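Local coordinates for FAD linked oxidase-like protein (Myceliophthora thermophila, PDB 5L6G) that oxidises the C1 hydroxyl of xylooligosaccharides and related sugars to lactones, using a bicovalently bound FAD and reducing molecular oxygen to hydrogen peroxide, at residues 188-192 with 480-486; 26-31 with 79-85; 160-165 with 220-225. One frame throughout, in Å; residues are numbered along the deposited sequence.

Interaction 1 (188-192 with 480-486); sequences VVLAN and LDPTELF. With NAG (2-acetamido-2-deoxy-beta-D-glucopyranose), chain C.
The F486 ring turns its edge to the backbone of 188-192, with L190 C near the ring plane, while CD2 of its neighbour L485 lies over one face, offset toward the rim. Water 1 also sits in plane at the ring edge. A191 N approaches F486 CE2 obliquely at 3.7 Å. Here the residues just after strand 183-189, in the FAD-binding PCMH-type domain, meet D481, which opens a type I beta turn (D481-E484) after helix 470-480 in the berberine-like C-terminal region, and L485 and F486 beyond that turn. A191 is the centre of the contact: its methyl reaches D481 OD1, L485 CB and F486 CE2, and its carbonyl O lies 3.4 Å from L485 CD2. The D481 carboxylate is tied down within its own segment. CG stands opposite the backbone N (chi1 -175°), which leaves OD1 to take L485 N on its syn lone pair at 2.9 Å and OD2 to take F486 N, nearly straight at 170° and 18° out of the carboxylate plane. K477 forms a salt bridge with OD2, so the group is held through both oxygens. No direct hydrogen bond joins the segments; water does so instead. Water 1 accepts from A191 N and donates to L480 O, each at 2.8 Å. Beyond lies the N-glycan of N192, whose first sugar sets C6 against two leucine methyls, L480 CD2 and L190 CD1. Water 2 donates to L480 O at 2.8 Å and to NAG O5 at 3.2 Å, linking the sugar to the helix end.

Interaction 2 (26-31 with 79-85); sequences AIDECL and CAAEVGV
C30 and C79 meet as a disulfide because their sulfurs swing toward each other from two helices: C30 SG is trans to its own backbone N (chi1 -171°), and the bridge closes with chi3 -83°, near the relaxed quarter turn. The S-S bond, C30 SG to C79 SG, measures 2.1 Å. It staples helix 26-33, close to the modelled N-terminus, to the end of helix 70-83 of the FAD-binding PCMH-type domain; the short helical segments run at 135° with their axes 9.4 Å apart at closest approach. Beside the bridge the packing is aliphatic. In I27, CG1 likewise stands anti to the backbone N, and CD1 turns onto the backbone of the facing helix, 3.8 Å from A80 N, where it also meets C79 CB and the V85 methyl CG2. V83 drives its two methyls into the first turn of 26-31: CG1 touches A26 CB and I27 CB, while CG2 lies 3.6 Å from A26 O and also meets C30 CB. L31 CD2 rests on C79 CB at 3.9 Å. The helix of 79-83 ends at G84, which has a positive phi. A80 O accepts from both G84 N and V85 N as the chain turns, and V85 is thereby carried back against I27. Behind the contact, I27 reaches A63, and L31 and A80 reach L108, so both helices rest on the same four-stranded sheet. With no hydrogen bond across the segments, one covalent link and methyl packing join them: a covalent and apolar junction, with a disulfide of the kind common in secreted proteins.

Interaction 3 (160-165 with 220-225); sequences VGGHSL and VASFRF. With FAD (flavin-adenine dinucleotide), chain D.
Apolar packing comes first: F223 and F225, two residues apart on strand 219-229, point their rings at helix 160-165. V160 splits its methyls between them, CG2 lying 3.6 Å from F225 CZ and CG1 touching F223 CE1. L165 brings CG and CD2 to the edge of the F223 ring, while V220 CG1 covers one face of that ring, offset toward its rim. L165 CD1 meets V220 CG2 and also FAD C2A, the latter at 3.4 Å. The helix and strand segments cross at 76°.

Polar bonds within the helix deal with S164, whose OG lies obliquely to the F223 ring and at the edge of F225. Its chi1 of 68° sets OG between its own N and carbonyl carbon, from where it donates to V160 O at 2.8 Å. S164 N reaches the same oxygen from the opposite face of the carbonyl plane. The bond gives the buried hydroxyl proton an acceptor; F223 CE2 lies 3.2 Å from OG.

Hydrogen bonds to FAD form the third group. V220 reads the adenine edge with its backbone: N donates to N1A and O accepts from N6A, each at 3.0 Å. G162 N donates to the phosphate oxygen O1P at 2.9 Å. H163 ND1 pairs with the ribityl O2' at 163°, while its NE2 is hydrogen-bonded to G153 N. Two consecutive glycines, G161 and G162, lie directly against the cofactor, G161 CA being 3.6 Å from FAD N7A. Within this PCMH-type FAD domain, the packing of aliphatic side chains on two phenylalanine rings joins helix to strand, while backbone N-H and C=O groups and one imidazole supply part of the polar grip on adenine, pyrophosphate and ribityl chain.

Overall arrangement
Interaction 3 is the innermost of the three, fully buried and lined by FAD; interaction 1 is also buried but sits farther out beside a glycan, and interaction 2 is partly buried and the most peripheral. Interactions 1 and 3 share one sheet, through neighbouring strands 183-189 and 219-229, and touch where V189 CG2 meets A221 CB. Interactions 1 and 2 are in direct contact, L485 CD1 packing on A80 CB and V85 O. Interactions 2 and 3 do not touch, their nearest atoms being about 14 Å apart. The chemistry shifts accordingly: cofactor hydrogen bonds inside, bridging waters in between, a disulfide at the periphery.

Interaction 1 (188-192 with 480-486)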
loop_
_atom_site.group_PDB
_atom_site.type_symbol
_atom_site.label_atom_id
_atom_site.label_comp_id
_atom_site.label_asym_id
_atom_site.label_seq_id
_atom_site.Cartn_x
_atom_site.Cartn_y
_atom_site.Cartn_z
ATOM N N VAL A 188 2.628 -1.962 20.109
ATOM C CA VAL A 188 3.582 -2.735 19.362
ATOM C C VAL A 188 4.251 -3.770 20.237
ATOM O O VAL A 188 4.631 -3.472 21.372
ATOM C CB VAL A 188 4.687 -1.821 18.765
ATOM C CG1 VAL A 188 5.535 -2.590 17.755
ATOM C CG2 VAL A 188 4.057 -0.575 18.145
ATOM N N VAL A 189 4.374 -4.973 19.700
ATOM C CA VAL A 189 5.157 -6.045 20.314
ATOM C C VAL A 189 6.537 -6.010 19.681
ATOM O O VAL A 189 6.677 -6.227 18.475
ATOM C CB VAL A 189 4.526 -7.423 20.046
ATOM C CG1 VAL A 189 5.353 -8.544 20.673
ATOM C CG2 VAL A 189 3.103 -7.430 20.591
ATOM N N LEU A 190 7.547 -5.733 20.485
ATOM C CA LEU A 190 8.924 -5.678 20.000
ATOM C C LEU A 190 9.554 -7.065 19.902
ATOM O O LEU A 190 9.003 -8.041 20.391
ATOM C CB LEU A 190 9.759 -4.787 20.919
ATOM C CG LEU A 190 9.243 -3.365 21.103
ATOM C CD1 LEU A 190 10.151 -2.599 22.063
ATOM C CD2 LEU A 190 9.153 -2.635 19.793
ATOM N N ALA A 191 10.737 -7.119 19.283
ATOM C CA ALA A 191 11.419 -8.362 19.003
ATOM C C ALA A 191 11.674 -9.200 20.243
ATOM O O ALA A 191 11.701 -10.419 20.150
ATOM C CB ALA A 191 12.734 -8.091 18.273
ATOM N N ASN A 192 11.860 -8.552 21.392
ATOM C CA ASN A 192 12.060 -9.268 22.656
ATOM C C ASN A 192 10.787 -9.454 23.487
ATOM O O ASN A 192 10.855 -9.726 24.685
ATOM C CB ASN A 192 13.121 -8.563 23.504
ATOM C CG ASN A 192 12.736 -7.138 23.875
ATOM O OD1 ASN A 192 11.591 -6.687 23.688
ATOM N ND2 ASN A 192 13.717 -6.408 24.411
ATOM N N LEU A 480 15.846 -1.273 18.023
ATOM C CA LEU A 480 14.630 -2.016 18.343
ATOM C C LEU A 480 14.660 -3.478 17.921
ATOM O O LEU A 480 14.013 -4.303 18.558
ATOM C CB LEU A 480 13.396 -1.326 17.753
ATOM C CG LEU A 480 13.068 0.064 18.321
ATOM C CD1 LEU A 480 11.791 0.606 17.691
ATOM C CD2 LEU A 480 12.917 0.046 19.827
ATOM N N ASP A 481 15.386 -3.806 16.860
ATOM C CA ASP A 481 15.457 -5.199 16.406
ATOM C C ASP A 481 16.853 -5.555 15.897
ATOM O O ASP A 481 17.024 -5.932 14.728
ATOM C CB ASP A 481 14.401 -5.448 15.343
ATOM C CG ASP A 481 14.331 -6.905 14.911
ATOM O OD1 ASP A 481 14.776 -7.779 15.686
ATOM O OD2 ASP A 481 13.842 -7.182 13.801
ATOM N N PRO A 482 17.856 -5.438 16.772
ATOM C CA PRO A 482 19.240 -5.684 16.358
ATOM C C PRO A 482 19.517 -7.086 15.820
ATOM O O PRO A 482 20.438 -7.254 15.016
ATOM C CB PRO A 482 20.039 -5.482 17.652
ATOM C CG PRO A 482 19.066 -5.754 18.740
ATOM C CD PRO A 482 17.766 -5.184 18.218
ATOM N N THR A 483 18.766 -8.087 16.272
ATOM C CA THR A 483 18.967 -9.450 15.771
ATOM C C THR A 483 18.169 -9.708 14.486
ATOM O O THR A 483 18.269 -10.780 13.904
ATOM C CB THR A 483 18.607 -10.531 16.816
ATOM O OG1 THR A 483 17.187 -10.617 16.957
ATOM C CG2 THR A 483 19.237 -10.231 18.163
ATOM N N GLU A 484 17.381 -8.730 14.037
ATOM C CA GLU A 484 16.578 -8.870 12.833
ATOM C C GLU A 484 15.640 -10.056 12.916
ATOM O O GLU A 484 15.520 -10.860 11.981
ATOM C CB GLU A 484 17.442 -8.973 11.576
ATOM C CG GLU A 484 18.401 -7.807 11.397
ATOM C CD GLU A 484 19.067 -7.844 10.050
ATOM O OE1 GLU A 484 18.372 -7.644 9.048
ATOM O OE2 GLU A 484 20.272 -8.103 9.997
ATOM N N LEU A 485 14.968 -10.166 14.048
ATOM C CA LEU A 485 13.936 -11.172 14.191
ATOM C C LEU A 485 12.877 -11.053 13.102
ATOM O O LEU A 485 12.377 -12.066 12.604
ATOM C CB LEU A 485 13.263 -11.077 15.562
ATOM C CG LEU A 485 12.227 -12.169 15.810
ATOM C CD1 LEU A 485 12.923 -13.505 15.962
ATOM C CD2 LEU A 485 11.408 -11.882 17.051
ATOM N N PHE A 486 12.537 -9.819 12.743
ATOM C CA PHE A 486 11.488 -9.566 11.751
ATOM C C PHE A 486 12.006 -9.478 10.318
ATOM O O PHE A 486 11.402 -8.831 9.476
ATOM C CB PHE A 486 10.728 -8.298 12.135
ATOM C CG PHE A 486 10.102 -8.376 13.498
ATOM C CD1 PHE A 486 9.159 -9.359 13.780
ATOM C CD2 PHE A 486 10.445 -7.483 14.491
ATOM C CE1 PHE A 486 8.557 -9.443 15.036
ATOM C CE2 PHE A 486 9.861 -7.562 15.745
ATOM C CZ PHE A 486 8.916 -8.539 16.018
HETATM C C1 NAG C . 13.497 -5.043 24.814
HETATM C C2 NAG C . 14.432 -4.834 26.007
HETATM C C3 NAG C . 14.413 -3.410 26.519
HETATM C C4 NAG C . 14.573 -2.455 25.356
HETATM C C5 NAG C . 13.638 -2.790 24.193
HETATM C C6 NAG C . 13.951 -1.902 22.988
HETATM C C7 NAG C . 14.975 -6.701 27.441
HETATM C C8 NAG C . 14.625 -7.564 28.625
HETATM N N2 NAG C . 14.145 -5.714 27.120
HETATM O O3 NAG C . 15.419 -3.225 27.504
HETATM O O4 NAG C . 14.236 -1.177 25.844
HETATM O O5 NAG C . 13.835 -4.133 23.803
HETATM O O6 NAG C . 15.154 -2.351 22.400
HETATM O O7 NAG C . 16.000 -6.924 26.797
HETATM O O HOH W 1 11.450 -4.900 17.737
HETATM O O HOH W 2 13.541 -5.654 20.982
#

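Interaction 2 (26-31 with 79-85)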
loop_
_atom_site.group_PDB
_atom_site.type_symbol
_atom_site.label_atom_id
_atom_site.label_comp_id
_atom_site.label_asym_id
_atom_site.label_seq_id
_atom_site.Cartn_x
_atom_site.Cartn_y
_atom_site.Cartn_z
ATOM N N ALA A 26 10.970 -27.438 17.015
ATOM C CA ALA A 26 11.109 -26.641 18.238
ATOM C C ALA A 26 10.127 -25.451 18.281
ATOM O O ALA A 26 9.564 -25.139 19.322
ATOM C CB ALA A 26 12.541 -26.164 18.382
ATOM N N ILE A 27 9.886 -24.811 17.152
ATOM C CA ILE A 27 8.970 -23.650 17.136
ATOM C C ILE A 27 7.552 -24.104 17.506
ATOM O O ILE A 27 6.824 -23.399 18.189
ATOM C CB ILE A 27 8.975 -22.911 15.787
ATOM C CG1 ILE A 27 8.202 -21.593 15.863
ATOM C CG2 ILE A 27 8.362 -23.774 14.683
ATOM C CD1 ILE A 27 8.702 -20.621 16.911
ATOM N N ASP A 28 7.184 -25.308 17.084
ATOM C CA ASP A 28 5.831 -25.821 17.329
ATOM C C ASP A 28 5.642 -26.133 18.795
ATOM O O ASP A 28 4.637 -25.779 19.398
ATOM C CB ASP A 28 5.584 -27.055 16.480
ATOM C CG ASP A 28 5.833 -26.797 15.033
ATOM O OD1 ASP A 28 5.042 -26.045 14.429
ATOM O OD2 ASP A 28 6.848 -27.313 14.500
ATOM N N GLU A 29 6.639 -26.790 19.364
ATOM C CA GLU A 29 6.637 -27.103 20.773
ATOM C C GLU A 29 6.653 -25.841 21.625
ATOM O O GLU A 29 5.993 -25.792 22.652
ATOM C CB GLU A 29 7.837 -27.975 21.113
ATOM C CG GLU A 29 7.814 -29.337 20.450
ATOM C CD GLU A 29 6.471 -30.053 20.589
ATOM O OE1 GLU A 29 5.934 -30.143 21.726
ATOM O OE2 GLU A 29 5.949 -30.524 19.540
ATOM N N CYS A 30 7.414 -24.834 21.212
ATOM C CA CYS A 30 7.461 -23.576 21.973
ATOM C C CYS A 30 6.066 -22.938 22.023
ATOM O O CYS A 30 5.575 -22.532 23.076
ATOM C CB CYS A 30 8.437 -22.581 21.345
ATOM S SG CYS A 30 8.706 -21.156 22.412
ATOM N N LEU A 31 5.433 -22.863 20.868
ATOM C CA LEU A 31 4.114 -22.238 20.776
ATOM C C LEU A 31 3.069 -23.002 21.588
ATOM O O LEU A 31 2.211 -22.397 22.245
ATOM C CB LEU A 31 3.702 -22.142 19.308
ATOM C CG LEU A 31 4.545 -21.189 18.450
ATOM C CD1 LEU A 31 4.229 -21.383 16.971
ATOM C CD2 LEU A 31 4.327 -19.729 18.838
ATOM N N CYS A 79 8.821 -16.909 21.176
ATOM C CA CYS A 79 9.120 -18.273 20.755
ATOM C C CYS A 79 10.095 -18.282 19.581
ATOM O O CYS A 79 11.076 -19.025 19.587
ATOM C CB CYS A 79 7.843 -19.039 20.423
ATOM S SG CYS A 79 7.171 -19.842 21.886
ATOM N N ALA A 80 9.818 -17.438 18.594
ATOM C CA ALA A 80 10.712 -17.255 17.462
ATOM C C ALA A 80 12.089 -16.852 17.927
ATOM O O ALA A 80 13.077 -17.385 17.446
ATOM C CB ALA A 80 10.174 -16.213 16.514
ATOM N N ALA A 81 12.151 -15.892 18.834
ATOM C CA ALA A 81 13.432 -15.438 19.366
ATOM C C ALA A 81 14.174 -16.564 20.092
ATOM O O ALA A 81 15.367 -16.751 19.880
ATOM C CB ALA A 81 13.238 -14.268 20.305
ATOM N N GLU A 82 13.467 -17.265 20.975
ATOM C CA GLU A 82 14.043 -18.345 21.762
ATOM C C GLU A 82 14.512 -19.518 20.886
ATOM O O GLU A 82 15.594 -20.062 21.088
ATOM C CB GLU A 82 13.015 -18.791 22.829
ATOM C CG GLU A 82 13.322 -20.060 23.606
ATOM C CD GLU A 82 12.212 -20.382 24.605
ATOM O OE1 GLU A 82 11.454 -19.451 24.982
ATOM O OE2 GLU A 82 12.085 -21.567 24.988
ATOM N N VAL A 83 13.678 -19.902 19.928
ATOM C CA VAL A 83 13.933 -21.052 19.065
ATOM C C VAL A 83 14.963 -20.713 17.985
ATOM O O VAL A 83 15.780 -21.566 17.611
ATOM C CB VAL A 83 12.598 -21.547 18.466
ATOM C CG1 VAL A 83 12.780 -22.376 17.213
ATOM C CG2 VAL A 83 11.831 -22.322 19.523
ATOM N N GLY A 84 14.925 -19.476 17.487
ATOM C CA GLY A 84 15.921 -19.009 16.538
ATOM C C GLY A 84 15.416 -19.144 15.127
ATOM O O GLY A 84 16.100 -19.680 14.258
ATOM N N VAL A 85 14.195 -18.666 14.901
ATOM C CA VAL A 85 13.637 -18.559 13.576
ATOM C C VAL A 85 13.150 -17.118 13.438
ATOM O O VAL A 85 12.966 -16.408 14.426
ATOM C CB VAL A 85 12.496 -19.585 13.304
ATOM C CG1 VAL A 85 13.018 -21.032 13.398
ATOM C CG2 VAL A 85 11.315 -19.393 14.251
#

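Interaction 3 (160-165 with 220-225)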
loop_
_atom_site.group_PDB
_atom_site.type_symbol
_atom_site.label_atom_id
_atom_site.label_comp_id
_atom_site.label_asym_id
_atom_site.label_seq_id
_atom_site.Cartn_x
_atom_site.Cartn_y
_atom_site.Cartn_z
ATOM N N VAL A 160 -5.137 -3.878 7.118
ATOM C CA VAL A 160 -4.710 -2.569 7.634
ATOM C C VAL A 160 -3.240 -2.590 8.069
ATOM O O VAL A 160 -2.549 -1.572 8.023
ATOM C CB VAL A 160 -5.604 -2.090 8.790
ATOM C CG1 VAL A 160 -5.404 -2.906 10.060
ATOM C CG2 VAL A 160 -5.369 -0.614 9.049
ATOM N N GLY A 161 -2.756 -3.768 8.432
ATOM C CA GLY A 161 -1.396 -3.905 8.924
ATOM C C GLY A 161 -0.346 -3.465 7.935
ATOM O O GLY A 161 0.406 -2.499 8.178
ATOM N N GLY A 162 -0.280 -4.138 6.802
ATOM C CA GLY A 162 0.751 -3.807 5.818
ATOM C C GLY A 162 0.434 -2.493 5.143
ATOM O O GLY A 162 1.308 -1.692 4.813
ATOM N N HIS A 163 -0.842 -2.262 4.936
ATOM C CA HIS A 163 -1.255 -1.099 4.197
ATOM C C HIS A 163 -0.886 0.192 4.911
ATOM O O HIS A 163 -0.212 1.045 4.319
ATOM C CB HIS A 163 -2.752 -1.201 3.929
ATOM C CG HIS A 163 -3.289 -0.119 3.059
ATOM N ND1 HIS A 163 -3.126 -0.101 1.691
ATOM C CD2 HIS A 163 -4.045 0.960 3.368
ATOM C CE1 HIS A 163 -3.748 0.956 1.198
ATOM N NE2 HIS A 163 -4.329 1.600 2.196
ATOM N N SER A 164 -1.321 0.350 6.161
ATOM C CA SER A 164 -1.187 1.638 6.870
ATOM C C SER A 164 0.241 1.894 7.323
ATOM O O SER A 164 0.627 3.030 7.532
ATOM C CB SER A 164 -2.135 1.739 8.072
ATOM O OG SER A 164 -1.775 0.838 9.111
ATOM N N LEU A 165 1.025 0.841 7.462
ATOM C CA LEU A 165 2.379 0.995 7.973
ATOM C C LEU A 165 3.384 1.383 6.901
ATOM O O LEU A 165 4.505 1.760 7.226
ATOM C CB LEU A 165 2.844 -0.266 8.713
ATOM C CG LEU A 165 2.104 -0.562 10.029
ATOM C CD1 LEU A 165 2.545 -1.909 10.567
ATOM C CD2 LEU A 165 2.289 0.549 11.061
ATOM N N VAL A 220 2.645 -4.615 15.180
ATOM C CA VAL A 220 1.600 -3.740 15.704
ATOM C C VAL A 220 0.416 -4.623 16.086
ATOM O O VAL A 220 -0.097 -5.383 15.261
ATOM C CB VAL A 220 1.186 -2.696 14.666
ATOM C CG1 VAL A 220 0.003 -1.894 15.168
ATOM C CG2 VAL A 220 2.347 -1.776 14.371
ATOM N N ALA A 221 0.034 -4.554 17.355
ATOM C CA ALA A 221 -1.034 -5.378 17.903
ATOM C C ALA A 221 -2.351 -4.643 18.006
ATOM O O ALA A 221 -3.390 -5.274 18.163
ATOM C CB ALA A 221 -0.633 -5.915 19.275
ATOM N N SER A 222 -2.318 -3.319 17.929
ATOM C CA SER A 222 -3.526 -2.530 17.905
ATOM C C SER A 222 -3.172 -1.196 17.306
ATOM O O SER A 222 -2.083 -0.673 17.578
ATOM C CB SER A 222 -4.104 -2.338 19.303
ATOM O OG SER A 222 -5.354 -1.660 19.229
ATOM N N PHE A 223 -4.065 -0.689 16.449
ATOM C CA PHE A 223 -3.987 0.660 15.900
ATOM C C PHE A 223 -5.085 1.518 16.497
ATOM O O PHE A 223 -6.177 1.029 16.744
ATOM C CB PHE A 223 -4.261 0.664 14.379
ATOM C CG PHE A 223 -3.203 0.015 13.556
ATOM C CD1 PHE A 223 -3.228 -1.349 13.328
ATOM C CD2 PHE A 223 -2.175 0.759 12.998
ATOM C CE1 PHE A 223 -2.252 -1.950 12.558
ATOM C CE2 PHE A 223 -1.195 0.160 12.220
ATOM C CZ PHE A 223 -1.226 -1.198 11.994
ATOM N N ARG A 224 -4.808 2.806 16.689
ATOM C CA ARG A 224 -5.878 3.799 16.829
ATOM C C ARG A 224 -5.786 4.727 15.658
ATOM O O ARG A 224 -4.704 5.236 15.336
ATOM C CB ARG A 224 -5.778 4.645 18.096
ATOM C CG ARG A 224 -6.638 4.167 19.233
ATOM C CD ARG A 224 -6.057 2.922 19.821
ATOM N NE ARG A 224 -4.618 3.056 19.993
ATOM C CZ ARG A 224 -3.804 2.052 20.323
ATOM N NH1 ARG A 224 -4.300 0.833 20.578
ATOM N NH2 ARG A 224 -2.498 2.298 20.445
ATOM N N PHE A 225 -6.926 4.949 15.025
ATOM C CA PHE A 225 -7.005 5.813 13.881
ATOM C C PHE A 225 -7.925 6.968 14.211
ATOM O O PHE A 225 -9.028 6.764 14.712
ATOM C CB PHE A 225 -7.586 5.053 12.684
ATOM C CG PHE A 225 -6.593 4.170 11.977
ATOM C CD1 PHE A 225 -5.810 4.669 10.943
ATOM C CD2 PHE A 225 -6.470 2.850 12.319
ATOM C CE1 PHE A 225 -4.897 3.856 10.279
ATOM C CE2 PHE A 225 -5.562 2.033 11.675
ATOM C CZ PHE A 225 -4.773 2.534 10.648
HETATM P PA FAD D . 0.658 -8.458 4.394
HETATM O O1A FAD D . -0.096 -9.174 5.490
HETATM O O2A FAD D . 1.207 -9.309 3.292
HETATM O O5B FAD D . 1.733 -7.494 5.016
HETATM C C5B FAD D . 2.585 -6.648 4.239
HETATM C C4B FAD D . 3.807 -6.272 5.047
HETATM O O4B FAD D . 3.398 -5.580 6.229
HETATM C C3B FAD D . 4.599 -7.483 5.513
HETATM O O3B FAD D . 5.965 -7.137 5.610
HETATM C C2B FAD D . 4.057 -7.740 6.895
HETATM O O2B FAD D . 4.935 -8.493 7.723
HETATM C C1B FAD D . 3.808 -6.329 7.379
HETATM N N9A FAD D . 2.758 -6.314 8.400
HETATM C C8A FAD D . 1.514 -6.776 8.317
HETATM N N7A FAD D . 0.854 -6.594 9.486
HETATM C C5A FAD D . 1.721 -5.990 10.297
HETATM C C6A FAD D . 1.682 -5.541 11.687
HETATM N N6A FAD D . 0.522 -5.707 12.352
HETATM N N1A FAD D . 2.806 -4.999 12.200
HETATM C C2A FAD D . 3.933 -4.835 11.503
HETATM N N3A FAD D . 4.038 -5.232 10.200
HETATM C C4A FAD D . 2.966 -5.804 9.587
HETATM N N1 FAD D . -1.969 -0.198 -1.886
HETATM C C2 FAD D . -2.268 1.138 -1.953
HETATM O O2 FAD D . -1.452 1.973 -1.473
HETATM N N3 FAD D . -3.438 1.561 -2.493
HETATM C C4 FAD D . -4.369 0.707 -2.982
HETATM O O4 FAD D . -5.463 1.086 -3.489
HETATM C C4X FAD D . -4.114 -0.749 -2.951
HETATM N N5 FAD D . -4.991 -1.681 -3.424
HETATM C C5X FAD D . -4.751 -3.044 -3.360
HETATM C C6 FAD D . -5.671 -3.995 -3.822
HETATM C C7 FAD D . -5.364 -5.363 -3.747
HETATM C C7M FAD D . -6.374 -6.351 -4.276
HETATM C C8 FAD D . -4.077 -5.837 -3.129
HETATM C C8M FAD D . -3.752 -7.318 -2.967
HETATM C C9 FAD D . -3.188 -4.874 -2.665
HETATM C C9A FAD D . -3.460 -3.498 -2.769
HETATM N N10 FAD D . -2.549 -2.506 -2.318
HETATM C C10 FAD D . -2.819 -1.137 -2.376
HETATM C "C1'" FAD D . -1.259 -2.855 -1.734
HETATM C "C2'" FAD D . -1.318 -2.975 -0.244
HETATM O "O2'" FAD D . -1.316 -1.648 0.289
HETATM C "C3'" FAD D . -0.036 -3.673 0.174
HETATM O "O3'" FAD D . 0.089 -4.949 -0.464
HETATM C "C4'" FAD D . -0.057 -3.850 1.695
HETATM O "O4'" FAD D . 1.292 -3.814 2.183
HETATM C "C5'" FAD D . -0.756 -5.140 2.042
HETATM O "O5'" FAD D . -1.105 -5.136 3.428
HETATM P P FAD D . -1.531 -6.513 4.070
HETATM O O1P FAD D . -1.670 -6.391 5.554
HETATM O O2P FAD D . -2.693 -7.084 3.321
HETATM O O3P FAD D . -0.319 -7.453 3.608
#